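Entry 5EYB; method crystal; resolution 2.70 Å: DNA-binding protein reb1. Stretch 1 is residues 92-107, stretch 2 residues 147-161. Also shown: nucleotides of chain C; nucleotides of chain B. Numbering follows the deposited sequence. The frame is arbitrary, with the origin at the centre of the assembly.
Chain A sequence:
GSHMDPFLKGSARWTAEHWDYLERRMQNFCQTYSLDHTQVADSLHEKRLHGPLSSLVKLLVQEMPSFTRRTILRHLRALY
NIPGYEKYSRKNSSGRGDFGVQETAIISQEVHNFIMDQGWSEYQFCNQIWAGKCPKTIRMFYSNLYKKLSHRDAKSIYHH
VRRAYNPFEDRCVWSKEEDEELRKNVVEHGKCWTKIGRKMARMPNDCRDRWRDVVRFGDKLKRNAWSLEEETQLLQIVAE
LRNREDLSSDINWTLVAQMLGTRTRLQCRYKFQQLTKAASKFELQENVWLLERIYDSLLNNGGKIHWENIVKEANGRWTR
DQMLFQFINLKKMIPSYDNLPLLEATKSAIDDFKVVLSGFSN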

ATOM      1  N   ASN A  92      19.120  -1.226  11.074  1.00 67.56           N
ATOM      2  CA  ASN A  92      19.318  -1.673  12.447  1.00 68.76           C
ATOM      3  C   ASN A  92      18.385  -0.972  13.430  1.00 68.68           C
ATOM      4  O   ASN A  92      17.754  -1.619  14.263  1.00 72.85           O
ATOM      5  CB  ASN A  92      20.773  -1.463  12.878  1.00 74.22           C
ATOM      6  CG  ASN A  92      21.711  -2.517  12.317  1.00 75.94           C
ATOM      7  OD1 ASN A  92      21.426  -3.142  11.296  1.00 69.51           O
ATOM      8  ND2 ASN A  92      22.839  -2.719  12.989  1.00 82.81           N
ATOM      9  N   SER A  93      18.296   0.351  13.327  1.00 64.23           N
ATOM     10  CA  SER A  93      17.497   1.129  14.267  1.00 64.06           C
ATOM     11  C   SER A  93      16.840   2.347  13.617  1.00 66.44           C
ATOM     12  O   SER A  93      17.308   2.843  12.595  1.00 70.31           O
ATOM     13  CB  SER A  93      18.363   1.575  15.446  1.00 66.34           C
ATOM     14  OG  SER A  93      17.603   2.310  16.386  1.00 71.18           O
ATOM     15  N   SER A  94      15.752   2.816  14.222  1.00 66.51           N
ATOM     16  CA  SER A  94      15.047   4.013  13.766  1.00 62.61           C
ATOM     17  C   SER A  94      14.308   4.664  14.932  1.00 69.64           C
ATOM     18  O   SER A  94      14.000   4.008  15.924  1.00 75.46           O
ATOM     19  CB  SER A  94      14.068   3.674  12.646  1.00 66.02           C
ATOM     20  OG  SER A  94      14.741   3.117  11.532  1.00 72.10           O
ATOM     21  N   GLY A  95      14.030   5.959  14.812  1.00 69.16           N
ATOM     22  CA  GLY A  95      13.349   6.687  15.867  1.00 61.00           C
ATOM     23  C   GLY A  95      11.852   6.763  15.642  1.00 65.95           C
ATOM     24  O   GLY A  95      11.091   7.115  16.541  1.00 62.12           O
ATOM     25  N   ARG A  96      11.433   6.423  14.430  1.00 67.78           N
ATOM     26  CA  ARG A  96      10.036   6.502  14.048  1.00 56.87           C
ATOM     27  C   ARG A  96       9.758   5.518  12.924  1.00 67.84           C
ATOM     28  O   ARG A  96      10.681   5.060  12.251  1.00 73.81           O
ATOM     29  CB  ARG A  96       9.671   7.925  13.619  1.00 57.97           C
ATOM     30  N   GLY A  97       8.485   5.189  12.724  1.00 54.65           N
ATOM     31  CA  GLY A  97       8.102   4.273  11.667  1.00 53.12           C
ATOM     32  C   GLY A  97       8.537   2.852  11.954  1.00 61.20           C
ATOM     33  O   GLY A  97       8.638   2.451  13.112  1.00 64.99           O
ATOM     34  N   ASP A  98       8.806   2.099  10.891  1.00 56.15           N
ATOM     35  CA  ASP A  98       9.150   0.685  11.004  1.00 53.77           C
ATOM     36  C   ASP A  98      10.314   0.444  11.957  1.00 56.72           C
ATOM     37  O   ASP A  98      11.232   1.257  12.060  1.00 58.16           O
ATOM     38  CB  ASP A  98       9.475   0.103   9.626  1.00 54.76           C
ATOM     39  CG  ASP A  98       8.236  -0.082   8.763  1.00 64.91           C
ATOM     40  OD1 ASP A  98       7.121  -0.113   9.321  1.00 68.07           O
ATOM     41  OD2 ASP A  98       8.376  -0.204   7.528  1.00 67.09           O
ATOM     42  N   PHE A  99      10.251  -0.679  12.662  1.00 67.46           N
ATOM     43  CA  PHE A  99      11.265  -1.045  13.638  1.00 67.99           C
ATOM     44  C   PHE A  99      12.453  -1.723  12.978  1.00 66.01           C
ATOM     45  O   PHE A  99      12.288  -2.626  12.164  1.00 75.00           O
ATOM     46  CB  PHE A  99      10.666  -1.961  14.704  1.00 55.63           C
ATOM     47  CG  PHE A  99       9.950  -1.228  15.798  1.00 58.26           C
ATOM     48  CD1 PHE A  99       8.834  -0.460  15.522  1.00 57.89           C
ATOM     49  CD2 PHE A  99      10.389  -1.317  17.107  1.00 61.68           C
ATOM     50  CE1 PHE A  99       8.174   0.215  16.534  1.00 65.95           C
ATOM     51  CE2 PHE A  99       9.731  -0.646  18.121  1.00 64.45           C
ATOM     52  CZ  PHE A  99       8.623   0.119  17.833  1.00 63.72           C
ATOM     53  N   GLY A 100      13.652  -1.280  13.337  1.00 63.63           N
ATOM     54  CA  GLY A 100      14.870  -1.868  12.813  1.00 60.54           C
ATOM     55  C   GLY A 100      15.102  -3.256  13.370  1.00 59.80           C
ATOM     56  O   GLY A 100      14.593  -3.601  14.437  1.00 66.20           O
ATOM     57  N   VAL A 101      15.883  -4.050  12.647  1.00 71.40           N
ATOM     58  CA  VAL A 101      16.141  -5.437  13.015  1.00 78.21           C
ATOM     59  C   VAL A 101      16.803  -5.570  14.387  1.00 75.34           C
ATOM     60  O   VAL A 101      16.646  -6.588  15.061  1.00 73.14           O
ATOM     61  CB  VAL A 101      17.026  -6.130  11.958  1.00 82.70           C
ATOM     62  CG1 VAL A 101      16.322  -6.144  10.609  1.00 78.90           C
ATOM     63  CG2 VAL A 101      18.378  -5.438  11.849  1.00 85.93           C
ATOM     64  N   GLN A 102      17.536  -4.542  14.802  1.00 79.18           N
ATOM     65  CA  GLN A 102      18.204  -4.569  16.096  1.00 82.79           C
ATOM     66  C   GLN A 102      17.229  -4.204  17.208  1.00 78.52           C
ATOM     67  O   GLN A 102      17.372  -4.650  18.344  1.00 66.63           O
ATOM     68  CB  GLN A 102      19.405  -3.619  16.110  1.00 87.49           C
ATOM     69  CG  GLN A 102      20.285  -3.749  17.348  1.00 98.07           C
ATOM     70  CD  GLN A 102      20.995  -5.089  17.423  1.00110.42           C
ATOM     71  OE1 GLN A 102      21.202  -5.753  16.407  1.00114.66           O
ATOM     72  NE2 GLN A 102      21.370  -5.493  18.632  1.00113.18           N
ATOM     73  N   GLU A 103      16.235  -3.388  16.875  1.00 75.05           N
ATOM     74  CA  GLU A 103      15.214  -3.002  17.841  1.00 70.80           C
ATOM     75  C   GLU A 103      14.343  -4.198  18.196  1.00 66.71           C
ATOM     76  O   GLU A 103      14.069  -4.454  19.367  1.00 62.81           O
ATOM     77  CB  GLU A 103      14.354  -1.865  17.295  1.00 59.95           C
ATOM     78  CG  GLU A 103      15.151  -0.644  16.900  1.00 62.10           C
ATOM     79  CD  GLU A 103      14.272   0.523  16.535  1.00 61.15           C
ATOM     80  OE1 GLU A 103      13.713   1.146  17.458  1.00 59.37           O
ATOM     81  OE2 GLU A 103      14.137   0.814  15.326  1.00 62.71           O
ATOM     82  N   THR A 104      13.918  -4.930  17.173  1.00 66.72           N
ATOM     83  CA  THR A 104      13.106  -6.121  17.371  1.00 69.35           C
ATOM     84  C   THR A 104      13.898  -7.199  18.099  1.00 77.34           C
ATOM     85  O   THR A 104      13.335  -7.998  18.844  1.00 84.71           O
ATOM     86  CB  THR A 104      12.597  -6.678  16.035  1.00 68.24           C
ATOM     87  OG1 THR A 104      13.709  -7.123  15.250  1.00 78.51           O
ATOM     88  CG2 THR A 104      11.828  -5.609  15.269  1.00 58.96           C
ATOM     89  N   ALA A 105      15.209  -7.214  17.883  1.00 78.86           N
ATOM     90  CA  ALA A 105      16.078  -8.181  18.543  1.00 78.29           C
ATOM     91  C   ALA A 105      16.167  -7.884  20.037  1.00 79.15           C
ATOM     92  O   ALA A 105      16.136  -8.795  20.866  1.00 82.15           O
ATOM     93  CB  ALA A 105      17.457  -8.174  17.910  1.00 80.40           C
ATOM     94  N   ILE A 106      16.271  -6.601  20.368  1.00 75.08           N
ATOM     95  CA  ILE A 106      16.292  -6.157  21.758  1.00 72.76           C
ATOM     96  C   ILE A 106      14.974  -6.480  22.455  1.00 72.49           C
ATOM     97  O   ILE A 106      14.961  -6.945  23.596  1.00 72.81           O
ATOM     98  CB  ILE A 106      16.564  -4.641  21.862  1.00 71.95           C
ATOM     99  CG1 ILE A 106      17.978  -4.316  21.381  1.00 65.94           C
ATOM    100  CG2 ILE A 106      16.376  -4.153  23.289  1.00 62.53           C
ATOM    101  CD1 ILE A 106      18.313  -2.844  21.435  1.00 65.75           C
ATOM    102  N   ILE A 107      13.866  -6.232  21.762  1.00 67.88           N
ATOM    103  CA  ILE A 107      12.547  -6.529  22.304  1.00 63.56           C
ATOM    104  C   ILE A 107      12.411  -8.022  22.556  1.00 72.35           C
ATOM    105  O   ILE A 107      12.023  -8.447  23.644  1.00 73.54           O
ATOM    106  CB  ILE A 107      11.423  -6.067  21.361  1.00 59.76           C
ATOM    107  CG1 ILE A 107      11.453  -4.548  21.196  1.00 53.89           C
ATOM    108  CG2 ILE A 107      10.065  -6.510  21.896  1.00 62.15           C
ATOM    109  CD1 ILE A 107      10.433  -4.018  20.217  1.00 52.02           C
ATOM    110  N   LYS A 147      13.687   2.201  28.296  1.00 73.55           N
ATOM    111  CA  LYS A 147      15.012   2.734  28.587  1.00 77.98           C
ATOM    112  C   LYS A 147      16.054   2.182  27.618  1.00 78.52           C
ATOM    113  O   LYS A 147      17.026   2.860  27.289  1.00 82.88           O
ATOM    114  CB  LYS A 147      15.416   2.422  30.031  1.00 77.28           C
ATOM    115  N   LYS A 148      15.841   0.955  27.155  1.00 73.96           N
ATOM    116  CA  LYS A 148      16.787   0.313  26.250  1.00 70.45           C
ATOM    117  C   LYS A 148      16.518   0.691  24.793  1.00 71.93           C
ATOM    118  O   LYS A 148      17.261   0.304  23.890  1.00 74.78           O
ATOM    119  CB  LYS A 148      16.743  -1.205  26.427  1.00 65.14           C
ATOM    120  CG  LYS A 148      17.066  -1.659  27.843  1.00 69.49           C
ATOM    121  CD  LYS A 148      17.257  -3.164  27.922  1.00 78.99           C
ATOM    122  CE  LYS A 148      17.519  -3.604  29.354  1.00 87.47           C
ATOM    123  NZ  LYS A 148      16.369  -3.294  30.251  1.00 91.16           N
ATOM    124  N   LEU A 149      15.447   1.446  24.576  1.00 68.56           N
ATOM    125  CA  LEU A 149      15.140   2.009  23.266  1.00 70.09           C
ATOM    126  C   LEU A 149      14.774   3.476  23.436  1.00 76.51           C
ATOM    127  O   LEU A 149      13.709   3.915  22.991  1.00 78.51           O
ATOM    128  CB  LEU A 149      13.998   1.247  22.588  1.00 72.72           C
ATOM    129  CG  LEU A 149      14.238  -0.200  22.154  1.00 71.86           C
ATOM    130  CD1 LEU A 149      12.949  -0.813  21.629  1.00 65.55           C
ATOM    131  CD2 LEU A 149      15.332  -0.276  21.102  1.00 70.79           C
ATOM    132  N   SER A 150      15.666   4.223  24.086  1.00 73.95           N
ATOM    133  CA  SER A 150      15.388   5.593  24.506  1.00 71.40           C
ATOM    134  C   SER A 150      15.241   6.544  23.328  1.00 65.68           C
ATOM    135  O   SER A 150      14.679   7.632  23.466  1.00 66.84           O
ATOM    136  CB  SER A 150      16.490   6.084  25.443  1.00 67.63           C
ATOM    137  OG  SER A 150      17.768   5.795  24.905  1.00 84.79           O
ATOM    138  N   HIS A 151      15.745   6.126  22.174  1.00 65.80           N
ATOM    139  CA  HIS A 151      15.702   6.942  20.968  1.00 79.62           C
ATOM    140  C   HIS A 151      14.285   7.042  20.410  1.00 65.55           C
ATOM    141  O   HIS A 151      13.876   8.078  19.894  1.00 72.70           O
ATOM    142  CB  HIS A 151      16.640   6.363  19.913  1.00 68.76           C
ATOM    143  CG  HIS A 151      16.355   4.933  19.581  1.00 80.50           C
ATOM    144  ND1 HIS A 151      16.910   3.882  20.279  1.00 77.95           N
ATOM    145  CD2 HIS A 151      15.561   4.379  18.635  1.00 64.81           C
ATOM    146  CE1 HIS A 151      16.477   2.743  19.772  1.00 72.87           C
ATOM    147  NE2 HIS A 151      15.657   3.017  18.772  1.00 63.33           N
ATOM    148  N   ARG A 152      13.537   5.954  20.515  1.00 62.39           N
ATOM    149  CA  ARG A 152      12.180   5.919  19.997  1.00 65.54           C
ATOM    150  C   ARG A 152      11.175   6.259  21.090  1.00 59.37           C
ATOM    151  O   ARG A 152      11.370   5.895  22.252  1.00 58.99           O
ATOM    152  CB  ARG A 152      11.876   4.547  19.404  1.00 61.23           C
ATOM    153  CG  ARG A 152      10.543   4.460  18.688  1.00 58.20           C
ATOM    154  CD  ARG A 152      10.244   3.035  18.283  1.00 57.77           C
ATOM    155  NE  ARG A 152      11.114   2.568  17.207  1.00 56.28           N
ATOM    156  CZ  ARG A 152      10.788   2.606  15.919  1.00 66.70           C
ATOM    157  NH1 ARG A 152       9.609   3.086  15.547  1.00 56.33           N
ATOM    158  NH2 ARG A 152      11.638   2.164  15.002  1.00 66.43           N
ATOM    159  N   ASP A 153      10.114   6.968  20.711  1.00 59.43           N
ATOM    160  CA  ASP A 153       9.038   7.322  21.632  1.00 58.89           C
ATOM    161  C   ASP A 153       8.474   6.078  22.308  1.00 56.08           C
ATOM    162  O   ASP A 153       8.291   5.041  21.671  1.00 54.03           O
ATOM    163  CB  ASP A 153       7.923   8.074  20.901  1.00 70.38           C
ATOM    164  CG  ASP A 153       6.728   8.351  21.791  1.00 76.34           C
ATOM    165  OD1 ASP A 153       6.935   8.639  22.986  1.00 82.41           O
ATOM    166  OD2 ASP A 153       5.584   8.270  21.299  1.00 81.47           O
ATOM    167  N   ALA A 154       8.209   6.189  23.605  1.00 56.62           N
ATOM    168  CA  ALA A 154       7.791   5.044  24.404  1.00 54.96           C
ATOM    169  C   ALA A 154       6.435   4.500  23.964  1.00 55.57           C
ATOM    170  O   ALA A 154       6.148   3.323  24.156  1.00 51.19           O
ATOM    171  CB  ALA A 154       7.759   5.415  25.876  1.00 56.98           C
ATOM    172  N   LYS A 155       5.610   5.360  23.369  1.00 58.88           N
ATOM    173  CA  LYS A 155       4.281   4.962  22.914  1.00 60.14           C
ATOM    174  C   LYS A 155       4.365   4.094  21.663  1.00 62.39           C
ATOM    175  O   LYS A 155       3.541   3.200  21.453  1.00 66.63           O
ATOM    176  CB  LYS A 155       3.417   6.192  22.644  1.00 52.82           C
ATOM    177  CG  LYS A 155       1.929   5.896  22.585  1.00 51.62           C
ATOM    178  CD  LYS A 155       1.440   5.313  23.903  1.00 54.93           C
ATOM    179  CE  LYS A 155      -0.075   5.160  23.933  1.00 55.81           C
ATOM    180  NZ  LYS A 155      -0.559   4.737  25.279  1.00 57.35           N
ATOM    181  N   SER A 156       5.363   4.372  20.830  1.00 57.95           N
ATOM    182  CA  SER A 156       5.610   3.587  19.629  1.00 56.78           C
ATOM    183  C   SER A 156       5.966   2.156  20.000  1.00 58.21           C
ATOM    184  O   SER A 156       5.474   1.197  19.395  1.00 56.88           O
ATOM    185  CB  SER A 156       6.734   4.215  18.800  1.00 59.66           C
ATOM    186  OG  SER A 156       7.115   3.373  17.726  1.00 51.27           O
ATOM    187  N   ILE A 157       6.829   2.026  21.001  1.00 48.74           N
ATOM    188  CA  ILE A 157       7.258   0.728  21.497  1.00 49.95           C
ATOM    189  C   ILE A 157       6.089  -0.025  22.128  1.00 57.93           C
ATOM    190  O   ILE A 157       5.950  -1.235  21.952  1.00 60.61           O
ATOM    191  CB  ILE A 157       8.396   0.880  22.525  1.00 55.66           C
ATOM    192  CG1 ILE A 157       9.487   1.801  21.968  1.00 51.63           C
ATOM    193  CG2 ILE A 157       8.969  -0.477  22.909  1.00 50.19           C
ATOM    194  CD1 ILE A 157      10.558   2.160  22.971  1.00 53.53           C
ATOM    195  N   TYR A 158       5.249   0.705  22.856  1.00 56.26           N
ATOM    196  CA  TYR A 158       4.073   0.133  23.495  1.00 47.82           C
ATOM    197  C   TYR A 158       3.100  -0.469  22.473  1.00 53.20           C
ATOM    198  O   TYR A 158       2.610  -1.584  22.661  1.00 46.00           O
ATOM    199  CB  TYR A 158       3.372   1.198  24.341  1.00 47.69           C
ATOM    200  CG  TYR A 158       1.984   0.818  24.822  1.00 54.97           C
ATOM    201  CD1 TYR A 158       1.809   0.014  25.942  1.00 48.58           C
ATOM    202  CD2 TYR A 158       0.849   1.282  24.165  1.00 46.63           C
ATOM    203  CE1 TYR A 158       0.549  -0.326  26.382  1.00 48.92           C
ATOM    204  CE2 TYR A 158      -0.412   0.949  24.598  1.00 46.91           C
ATOM    205  CZ  TYR A 158      -0.561   0.147  25.709  1.00 50.42           C
ATOM    206  OH  TYR A 158      -1.826  -0.188  26.139  1.00 51.49           O
ATOM    207  N   HIS A 159       2.827   0.264  21.393  1.00 55.65           N
ATOM    208  CA  HIS A 159       1.939  -0.231  20.339  1.00 48.25           C
ATOM    209  C   HIS A 159       2.545  -1.427  19.624  1.00 50.30           C
ATOM    210  O   HIS A 159       1.854  -2.401  19.322  1.00 53.65           O
ATOM    211  CB  HIS A 159       1.631   0.864  19.319  1.00 44.99           C
ATOM    212  CG  HIS A 159       0.648   1.886  19.797  1.00 47.09           C
ATOM    213  ND1 HIS A 159      -0.484   1.556  20.510  1.00 47.83           N
ATOM    214  CD2 HIS A 159       0.626   3.233  19.658  1.00 45.48           C
ATOM    215  CE1 HIS A 159      -1.160   2.656  20.792  1.00 48.34           C
ATOM    216  NE2 HIS A 159      -0.507   3.688  20.285  1.00 49.03           N
ATOM    217  N   HIS A 160       3.842  -1.338  19.353  1.00 52.35           N
ATOM    218  CA  HIS A 160       4.565  -2.390  18.654  1.00 45.65           C
ATOM    219  C   HIS A 160       4.479  -3.724  19.382  1.00 49.24           C
ATOM    220  O   HIS A 160       4.143  -4.743  18.784  1.00 54.36           O
ATOM    221  CB  HIS A 160       6.028  -1.993  18.482  1.00 46.06           C
ATOM    222  CG  HIS A 160       6.863  -3.047  17.829  1.00 47.38           C
ATOM    223  ND1 HIS A 160       7.029  -3.123  16.463  1.00 48.47           N
ATOM    224  CD2 HIS A 160       7.563  -4.082  18.351  1.00 48.39           C
ATOM    225  CE1 HIS A 160       7.806  -4.152  16.173  1.00 50.13           C
ATOM    226  NE2 HIS A 160       8.141  -4.751  17.301  1.00 59.25           N
ATOM    227  N   VAL A 161       4.784  -3.703  20.677  1.00 49.81           N
ATOM    228  CA  VAL A 161       4.789  -4.910  21.493  1.00 50.99           C
ATOM    229  C   VAL A 161       3.421  -5.588  21.495  1.00 54.19           C
ATOM    230  O   VAL A 161       3.322  -6.807  21.335  1.00 58.66           O
ATOM    231  CB  VAL A 161       5.211  -4.602  22.946  1.00 52.18           C
ATOM    232  CG1 VAL A 161       4.971  -5.807  23.844  1.00 48.59           C
ATOM    233  CG2 VAL A 161       6.671  -4.176  22.995  1.00 50.05           C
TER
ATOM    234  P    DT C  17       5.288   4.779  14.918  1.00 56.56           P
ATOM    235  OP1  DT C  17       6.559   5.528  14.840  1.00 58.54           O
ATOM    236  OP2  DT C  17       4.966   4.016  16.146  1.00 56.89           O
ATOM    237  O5'  DT C  17       4.094   5.797  14.652  1.00 49.66           O
ATOM    238  C5'  DT C  17       4.070   6.560  13.467  1.00 45.75           C
ATOM    239  C4'  DT C  17       3.024   7.652  13.561  1.00 46.45           C
ATOM    240  O4'  DT C  17       1.696   7.062  13.539  1.00 48.99           O
ATOM    241  C3'  DT C  17       3.087   8.507  14.827  1.00 49.91           C
ATOM    242  O3'  DT C  17       2.796   9.851  14.491  1.00 57.27           O
ATOM    243  C2'  DT C  17       1.993   7.900  15.706  1.00 52.94           C
ATOM    244  C1'  DT C  17       0.960   7.501  14.661  1.00 50.75           C
ATOM    245  N1   DT C  17       0.056   6.393  15.088  1.00 48.85           N
ATOM    246  C2   DT C  17      -1.307   6.602  15.101  1.00 51.35           C
ATOM    247  O2   DT C  17      -1.828   7.661  14.792  1.00 53.68           O
ATOM    248  N3   DT C  17      -2.047   5.521  15.491  1.00 52.25           N
ATOM    249  C4   DT C  17      -1.576   4.274  15.862  1.00 52.42           C
ATOM    250  O4   DT C  17      -2.327   3.365  16.197  1.00 55.19           O
ATOM    251  C5   DT C  17      -0.144   4.117  15.827  1.00 49.15           C
ATOM    252  C7   DT C  17       0.477   2.805  16.212  1.00 42.65           C
ATOM    253  C6   DT C  17       0.598   5.172  15.443  1.00 49.97           C
ATOM    254  P    DC C  16       4.707  -1.872  13.863  1.00 55.08           P
ATOM    255  OP1  DC C  16       6.117  -2.042  14.268  1.00 62.73           O
ATOM    256  OP2  DC C  16       3.620  -2.328  14.758  1.00 57.62           O
ATOM    257  O5'  DC C  16       4.451  -0.330  13.566  1.00 56.18           O
ATOM    258  C5'  DC C  16       5.201   0.331  12.575  1.00 55.10           C
ATOM    259  C4'  DC C  16       4.729   1.759  12.440  1.00 51.43           C
ATOM    260  O4'  DC C  16       3.389   1.765  11.880  1.00 51.49           O
ATOM    261  C3'  DC C  16       4.643   2.524  13.767  1.00 47.56           C
ATOM    262  O3'  DC C  16       5.229   3.801  13.646  1.00 44.22           O
ATOM    263  C2'  DC C  16       3.149   2.632  14.023  1.00 52.58           C
ATOM    264  C1'  DC C  16       2.592   2.660  12.614  1.00 51.87           C
ATOM    265  N1   DC C  16       1.189   2.211  12.552  1.00 45.33           N
ATOM    266  C2   DC C  16       0.195   3.108  12.158  1.00 46.85           C
ATOM    267  O2   DC C  16       0.515   4.257  11.842  1.00 52.83           O
ATOM    268  N3   DC C  16      -1.092   2.684  12.125  1.00 49.78           N
ATOM    269  C4   DC C  16      -1.391   1.431  12.477  1.00 46.22           C
ATOM    270  N4   DC C  16      -2.673   1.055  12.428  1.00 49.03           N
ATOM    271  C5   DC C  16      -0.389   0.511  12.892  1.00 42.96           C
ATOM    272  C6   DC C  16       0.873   0.943  12.925  1.00 43.46           C
ATOM    273  P    DG B   8      -2.695  -1.359  29.509  1.00 62.01           P
ATOM    274  OP1  DG B   8      -3.264  -2.409  30.382  1.00 64.63           O
ATOM    275  OP2  DG B   8      -1.721  -1.722  28.457  1.00 53.28           O
ATOM    276  O5'  DG B   8      -3.899  -0.578  28.811  1.00 48.66           O
ATOM    277  C5'  DG B   8      -4.923  -0.022  29.611  1.00 49.94           C
ATOM    278  C4'  DG B   8      -6.158   0.303  28.787  1.00 53.31           C
ATOM    279  O4'  DG B   8      -6.106   1.680  28.335  1.00 53.63           O
ATOM    280  C3'  DG B   8      -6.373  -0.550  27.541  1.00 56.06           C
ATOM    281  O3'  DG B   8      -7.766  -0.808  27.395  1.00 64.40           O
ATOM    282  C2'  DG B   8      -5.834   0.337  26.416  1.00 53.28           C
ATOM    283  C1'  DG B   8      -6.170   1.737  26.923  1.00 53.54           C
ATOM    284  N9   DG B   8      -5.233   2.769  26.484  1.00 54.88           N
ATOM    285  C8   DG B   8      -3.861   2.719  26.539  1.00 55.35           C
ATOM    286  N7   DG B   8      -3.283   3.800  26.098  1.00 57.31           N
ATOM    287  C5   DG B   8      -4.339   4.628  25.736  1.00 55.99           C
ATOM    288  C6   DG B   8      -4.328   5.936  25.192  1.00 55.33           C
ATOM    289  O6   DG B   8      -3.353   6.646  24.915  1.00 58.12           O
ATOM    290  N1   DG B   8      -5.614   6.413  24.973  1.00 52.06           N
ATOM    291  C2   DG B   8      -6.767   5.717  25.241  1.00 52.26           C
ATOM    292  N2   DG B   8      -7.915   6.347  24.958  1.00 54.22           N
ATOM    293  N3   DG B   8      -6.793   4.490  25.750  1.00 52.33           N
ATOM    294  C4   DG B   8      -5.546   4.010  25.972  1.00 51.60           C

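An arginine can be buried at a protein contact if its charge is matched and each flat surface of its guanidinium is covered, and the packing of one loop and helix against another loop and helix in reb1 illustrates how this is done. The apolar centre is small. L149 points toward the first stretch and meets two successive residues of helix 101-107: its CD2 lies 3.9 Å from I106 CD1, and its CD1 lies 4.0 Å from I107 CG1. I107 also reaches the second helix, with its CG2 4.3 Å from V161 CG2 and its CD1 3.4 Å from H160 CD2. The helix axes cross at -69° and come no nearer than 12.1 Å, so the space between them is filled by side chains rather than by close backbone packing.

From this cluster the contact passes into an aromatic layer. F99, in the loop before the helix, stacks face to face on H160, the ring centroids 3.8 Å apart and the planes inclined by 21°. The opposite face of F99 carries the guanidinium of R152, which lies flat upon it at 14° between planes. R152 CZ stands 3.6 Å from the centroid of the F99 ring and only 12° off its normal, the geometry of a cation-pi interaction. The phenyl ring is thus the middle layer of a three-tiered stack, and at its edge F99 CZ approaches I157 CA at 4.0 Å.

Stacking leaves the rim of a guanidinium free for hydrogen bonds, and R152 uses its rim fully. E103 meets it with both carboxylate oxygens: R152 NE donates to E103 OE1 at 3.0 Å and R152 NH2 to E103 OE2 at 2.9 Å, a two-pronged salt bridge with both N-H...O angles at 163°. Further along the rim, R152 NH1 donates to G97 O at 2.7 Å and R152 NH2 to D98 O at 3.1 Å, so the side chain also fastens the loop backbone. A weak bond from R152 NH1 to S156 OG, 3.3 Å, ties the arginine to the helix that follows it. Proximity alone is not enough: S94 O lies 3.1 Å from R152 NH2, but the angle is too poor for a hydrogen bond.

The carboxylate is shared in its turn. E103 OE1 also accepts from H151 NE2 at 3.0 Å, while E103 OE2 accepts from S94 N at 2.8 Å and from G100 N at 2.9 Å. One glutamate thereby joins the loop that precedes its helix to two neighbouring residues of the other stretch.

At the outer edge the same residues meet DNA, as befits a DNA-binding protein. H160 ND1 donates to DC16 OP1 at 2.6 Å, so the ring that stacks on F99 also holds a phosphate. On the next nucleotide, DT17 OP1 accepts from G97 N at 2.9 Å and DT17 OP2 from S156 OG at 2.7 Å; both stretches therefore grip one phosphate group.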